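Cysteine desulfurase (Stenotrophomonas maltophilia, PDB 6WCI) probably removes sulfur from L-cysteine with the help of pyridoxal 5'-phosphate, yielding L-alanine and passing the sulfur to a carrier. Local coordinates at residues D366-V378 with E412-L424. Residues are numbered along the deposited sequence; the frame is centred on the assembly and turned at random. Where two conformers were deposited one is given.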
loop_
_atom_site.group_PDB
_atom_site.type_symbol
_atom_site.label_atom_id
_atom_site.label_comp_id
_atom_site.label_asym_id
_atom_site.label_seq_id
_atom_site.Cartn_x
_atom_site.Cartn_y
_atom_site.Cartn_z
ATOM N N ASP B 366 -8.467 30.857 8.748
ATOM C CA ASP B 366 -7.751 31.771 9.630
ATOM C C ASP B 366 -7.690 31.240 11.053
ATOM O O ASP B 366 -6.698 31.467 11.755
ATOM C CB ASP B 366 -8.409 33.151 9.595
ATOM C CG ASP B 366 -8.181 33.862 8.281
ATOM O OD1 ASP B 366 -7.017 33.904 7.827
ATOM O OD2 ASP B 366 -9.162 34.354 7.687
ATOM N N LEU B 367 -8.725 30.522 11.493
ATOM C CA LEU B 367 -8.672 29.890 12.808
ATOM C C LEU B 367 -7.538 28.866 12.881
ATOM O O LEU B 367 -6.748 28.866 13.834
ATOM C CB LEU B 367 -10.017 29.238 13.135
ATOM C CG LEU B 367 -11.211 30.164 13.392
ATOM C CD1 LEU B 367 -12.440 29.340 13.741
ATOM C CD2 LEU B 367 -10.902 31.180 14.500
ATOM N N ALA B 368 -7.430 27.993 11.874
ATOM C CA ALA B 368 -6.385 26.972 11.904
ATOM C C ALA B 368 -4.999 27.601 11.831
ATOM O O ALA B 368 -4.100 27.221 12.589
ATOM C CB ALA B 368 -6.576 25.968 10.760
ATOM N N THR B 369 -4.810 28.567 10.927
ATOM C CA THR B 369 -3.486 29.149 10.728
ATOM C C THR B 369 -2.961 29.783 12.006
ATOM O O THR B 369 -1.795 29.585 12.372
ATOM C CB THR B 369 -3.533 30.180 9.605
ATOM O OG1 THR B 369 -4.060 29.567 8.422
ATOM C CG2 THR B 369 -2.144 30.711 9.314
ATOM N N LEU B 370 -3.813 30.528 12.711
ATOM C CA LEU B 370 -3.401 31.182 13.944
ATOM C C LEU B 370 -3.352 30.221 15.122
ATOM O O LEU B 370 -2.534 30.407 16.031
ATOM C CB LEU B 370 -4.348 32.345 14.261
ATOM C CG LEU B 370 -4.356 33.417 13.178
ATOM C CD1 LEU B 370 -5.434 34.459 13.452
ATOM C CD2 LEU B 370 -2.981 34.066 13.095
ATOM N N LEU B 371 -4.229 29.214 15.155
ATOM C CA LEU B 371 -4.154 28.247 16.242
ATOM C C LEU B 371 -2.825 27.502 16.203
ATOM O O LEU B 371 -2.212 27.255 17.249
ATOM C CB LEU B 371 -5.330 27.273 16.185
ATOM C CG LEU B 371 -6.670 27.778 16.720
ATOM C CD1 LEU B 371 -7.779 26.768 16.488
ATOM C CD2 LEU B 371 -6.561 28.134 18.202
ATOM N N ASP B 372 -2.345 27.174 14.996
ATOM C CA ASP B 372 -1.043 26.526 14.862
ATOM C C ASP B 372 0.069 27.384 15.448
ATOM O O ASP B 372 1.007 26.862 16.061
ATOM C CB ASP B 372 -0.748 26.216 13.399
ATOM C CG ASP B 372 0.673 25.728 13.192
ATOM O OD1 ASP B 372 0.971 24.570 13.568
ATOM O OD2 ASP B 372 1.493 26.515 12.673
ATOM N N LEU B 373 -0.015 28.707 15.275
ATOM C CA LEU B 373 0.995 29.584 15.862
ATOM C C LEU B 373 0.984 29.527 17.380
ATOM O O LEU B 373 1.973 29.910 18.014
ATOM C CB LEU B 373 0.798 31.021 15.384
ATOM C CG LEU B 373 1.043 31.251 13.891
ATOM C CD1 LEU B 373 0.782 32.700 13.511
ATOM C CD2 LEU B 373 2.458 30.833 13.505
ATOM N N GLU B 374 -0.107 29.056 17.976
ATOM C CA GLU B 374 -0.156 28.771 19.402
ATOM C C GLU B 374 0.232 27.328 19.719
ATOM O O GLU B 374 0.171 26.921 20.884
ATOM C CB GLU B 374 -1.554 29.081 19.944
ATOM C CG GLU B 374 -2.031 30.507 19.649
ATOM C CD GLU B 374 -1.227 31.567 20.390
ATOM O OE1 GLU B 374 -1.302 31.607 21.639
ATOM O OE2 GLU B 374 -0.515 32.354 19.728
ATOM N N GLY B 375 0.645 26.555 18.718
ATOM C CA GLY B 375 0.979 25.161 18.910
ATOM C C GLY B 375 -0.172 24.198 18.731
ATOM O O GLY B 375 0.043 22.981 18.811
ATOM N N VAL B 376 -1.380 24.700 18.487
ATOM C CA VAL B 376 -2.567 23.865 18.366
ATOM C C VAL B 376 -2.697 23.400 16.925
ATOM O O VAL B 376 -2.719 24.215 15.998
ATOM C CB VAL B 376 -3.831 24.624 18.805
ATOM C CG1 VAL B 376 -5.050 23.745 18.582
ATOM C CG2 VAL B 376 -3.736 25.046 20.258
ATOM N N ALA B 377 -2.793 22.094 16.734
ATOM C CA ALA B 377 -2.981 21.519 15.408
ATOM C C ALA B 377 -4.443 21.117 15.252
ATOM O O ALA B 377 -4.926 20.209 15.934
ATOM C CB ALA B 377 -2.053 20.326 15.192
ATOM N N VAL B 378 -5.153 21.812 14.374
ATOM C CA VAL B 378 -6.474 21.406 13.923
ATOM C C VAL B 378 -6.490 21.485 12.404
ATOM O O VAL B 378 -5.518 21.893 11.772
ATOM C CB VAL B 378 -7.605 22.268 14.531
ATOM C CG1 VAL B 378 -7.581 22.204 16.046
ATOM C CG2 VAL B 378 -7.495 23.703 14.055
ATOM N N GLU B 412 -8.168 22.879 28.077
ATOM C CA GLU B 412 -8.200 24.232 28.631
ATOM C C GLU B 412 -7.203 25.139 27.918
ATOM O O GLU B 412 -7.534 26.282 27.581
ATOM C CB GLU B 412 -7.931 24.201 30.136
ATOM C CG GLU B 412 -9.020 23.509 30.960
ATOM C CD GLU B 412 -10.362 24.244 30.934
ATOM O OE1 GLU B 412 -11.401 23.598 31.179
ATOM O OE2 GLU B 412 -10.380 25.463 30.668
ATOM N N ARG B 413 -5.988 24.638 27.655
ATOM C CA ARG B 413 -5.013 25.391 26.866
ATOM C C ARG B 413 -5.572 25.750 25.495
ATOM O O ARG B 413 -5.288 26.829 24.962
ATOM C CB ARG B 413 -3.726 24.580 26.700
ATOM C CG ARG B 413 -2.976 24.275 27.985
ATOM C CD ARG B 413 -1.615 23.659 27.673
ATOM N NE ARG B 413 -0.891 24.455 26.682
ATOM C CZ ARG B 413 -0.201 25.551 26.972
ATOM N NH1 ARG B 413 -0.129 25.971 28.225
ATOM N NH2 ARG B 413 0.421 26.224 26.013
ATOM N N PHE B 414 -6.344 24.840 24.896
ATOM C CA PHE B 414 -6.947 25.097 23.593
ATOM C C PHE B 414 -7.898 26.292 23.655
ATOM O O PHE B 414 -7.836 27.199 22.817
ATOM C CB PHE B 414 -7.680 23.839 23.118
ATOM C CG PHE B 414 -8.479 24.027 21.856
ATOM C CD1 PHE B 414 -9.766 24.553 21.895
ATOM C CD2 PHE B 414 -7.952 23.654 20.629
ATOM C CE1 PHE B 414 -10.495 24.718 20.734
ATOM C CE2 PHE B 414 -8.674 23.813 19.465
ATOM C CZ PHE B 414 -9.947 24.342 19.513
ATOM N N MET B 415 -8.803 26.294 24.630
ATOM C CA MET B 415 -9.800 27.356 24.701
ATOM C C MET B 415 -9.155 28.714 24.925
ATOM O O MET B 415 -9.657 29.730 24.432
ATOM C CB MET B 415 -10.800 27.048 25.807
ATOM C CG MET B 415 -11.388 25.671 25.677
ATOM S SD MET B 415 -12.594 25.599 24.336
ATOM C CE MET B 415 -12.839 23.830 24.182
ATOM N N THR B 416 -8.041 28.748 25.659
ATOM C CA THR B 416 -7.304 29.995 25.831
ATOM C C THR B 416 -6.694 30.454 24.514
ATOM O O THR B 416 -6.697 31.651 24.201
ATOM C CB THR B 416 -6.230 29.811 26.906
ATOM O OG1 THR B 416 -6.855 29.773 28.198
ATOM C CG2 THR B 416 -5.207 30.940 26.860
ATOM N N ALA B 417 -6.181 29.513 23.720
ATOM C CA ALA B 417 -5.662 29.870 22.405
ATOM C C ALA B 417 -6.784 30.307 21.471
ATOM O O ALA B 417 -6.598 31.212 20.650
ATOM C CB ALA B 417 -4.891 28.692 21.809
ATOM N N LEU B 418 -7.950 29.666 21.571
ATOM C CA LEU B 418 -9.086 30.073 20.749
ATOM C C LEU B 418 -9.518 31.495 21.095
ATOM O O LEU B 418 -9.745 32.323 20.205
ATOM C CB LEU B 418 -10.246 29.095 20.937
ATOM C CG LEU B 418 -11.498 29.404 20.115
ATOM C CD1 LEU B 418 -11.156 29.498 18.640
ATOM C CD2 LEU B 418 -12.596 28.374 20.361
ATOM N N THR B 419 -9.622 31.798 22.391
ATOM C CA THR B 419 -9.980 33.151 22.809
ATOM C C THR B 419 -8.933 34.157 22.343
ATOM O O THR B 419 -9.273 35.227 21.833
ATOM C CB THR B 419 -10.148 33.205 24.329
ATOM O OG1 THR B 419 -11.146 32.261 24.741
ATOM C CG2 THR B 419 -10.564 34.598 24.775
ATOM N N LYS B 420 -7.650 33.810 22.480
ATOM C CA LYS B 420 -6.587 34.670 21.968
ATOM C C LYS B 420 -6.728 34.886 20.468
ATOM O O LYS B 420 -6.545 36.004 19.971
ATOM C CB LYS B 420 -5.220 34.062 22.291
ATOM N N VAL B 421 -7.073 33.832 19.733
ATOM C CA VAL B 421 -7.100 33.908 18.278
ATOM C C VAL B 421 -8.374 34.576 17.787
ATOM O O VAL B 421 -8.344 35.360 16.832
ATOM C CB VAL B 421 -6.923 32.500 17.686
ATOM C CG1 VAL B 421 -7.390 32.458 16.236
ATOM C CG2 VAL B 421 -5.473 32.078 17.802
ATOM N N ARG B 422 -9.506 34.273 18.424
ATOM C CA ARG B 422 -10.761 34.937 18.077
ATOM C C ARG B 422 -10.640 36.449 18.236
ATOM O O ARG B 422 -11.085 37.210 17.370
ATOM C CB ARG B 422 -11.896 34.387 18.944
ATOM C CG ARG B 422 -13.288 34.439 18.311
ATOM C CD ARG B 422 -14.182 35.468 18.982
ATOM N NE ARG B 422 -15.564 35.393 18.504
ATOM C CZ ARG B 422 -15.983 35.892 17.343
ATOM N NH1 ARG B 422 -15.124 36.501 16.535
ATOM N NH2 ARG B 422 -17.261 35.778 16.981
ATOM N N LYS B 423 -10.011 36.901 19.322
ATOM C CA LYS B 423 -9.801 38.324 19.550
ATOM C C LYS B 423 -8.673 38.904 18.705
ATOM O O LYS B 423 -8.500 40.127 18.693
ATOM C CB LYS B 423 -9.512 38.587 21.030
ATOM N N LEU B 424 -7.890 38.071 18.018
ATOM C CA LEU B 424 -6.889 38.598 17.101
ATOM C C LEU B 424 -7.465 38.908 15.727
ATOM O O LEU B 424 -6.755 39.472 14.888
ATOM C CB LEU B 424 -5.722 37.614 16.968
HETATM O O HOH W 1 0.589 25.198 23.443
#
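Leu-371 fits as a knob into a hole formed by Phe-414, Ala-417, Leu-418 and Val-421 in a buried, apolar helix-helix contact. The contact lies at the six-stranded sheet that contains strands 376-381 and 354-359, in the C-terminal part of this class-V aminotransferase fold. It joins helix 364-373 and the start of strand 376-381 to helix 408-422. The two helix segments run at 120° to each other, with axes 9.6 Å apart at their closest. With its CG anti to the carbonyl carbon (chi1 -79°), Leu-371 brings CD2 to the partner helix, 4.0 Å from Ala-417 CB. Both methyls of Val-421 pack against Leu-370. Val-421 CG1 is 3.6 Å from Leu-370 CB and Val-421 CG2 is 3.7 Å from the same atom. Leu-367 CD2 reaches Val-421 CG1 at 4.1 Å. At the helix end, Glu-374 turns its aliphatic part to the partner, with CB 3.8 Å from Ala-417 CB.

Gly-375 ends the first helix in a Schellman motif and leads into the strand. There Val-376 crosses Phe-414 at about a right angle, with CG1 3.6 Å from ring atom CD2. Val-378 CG1 meets the ring at its edge, 3.9 Å from CE2. CG of Phe-414 is anti to the backbone N (chi1 173°), which carries the ring to these two valines. One water adds a polar link: it donates to Glu-374 O and accepts from Arg-413 NH2.

Phe-332 of helix 318-336 and Phe-48 also meet the Phe-414 ring. Leu-367 and Leu-418 both rest on Ile-359 of strand 354-359. Gly-375 and Ala-377 make backbone hydrogen bonds to Val-46 of the adjacent strand 43-47, and Asp-372 OD1 accepts a hydrogen bond from Ala-81 N of the second subunit.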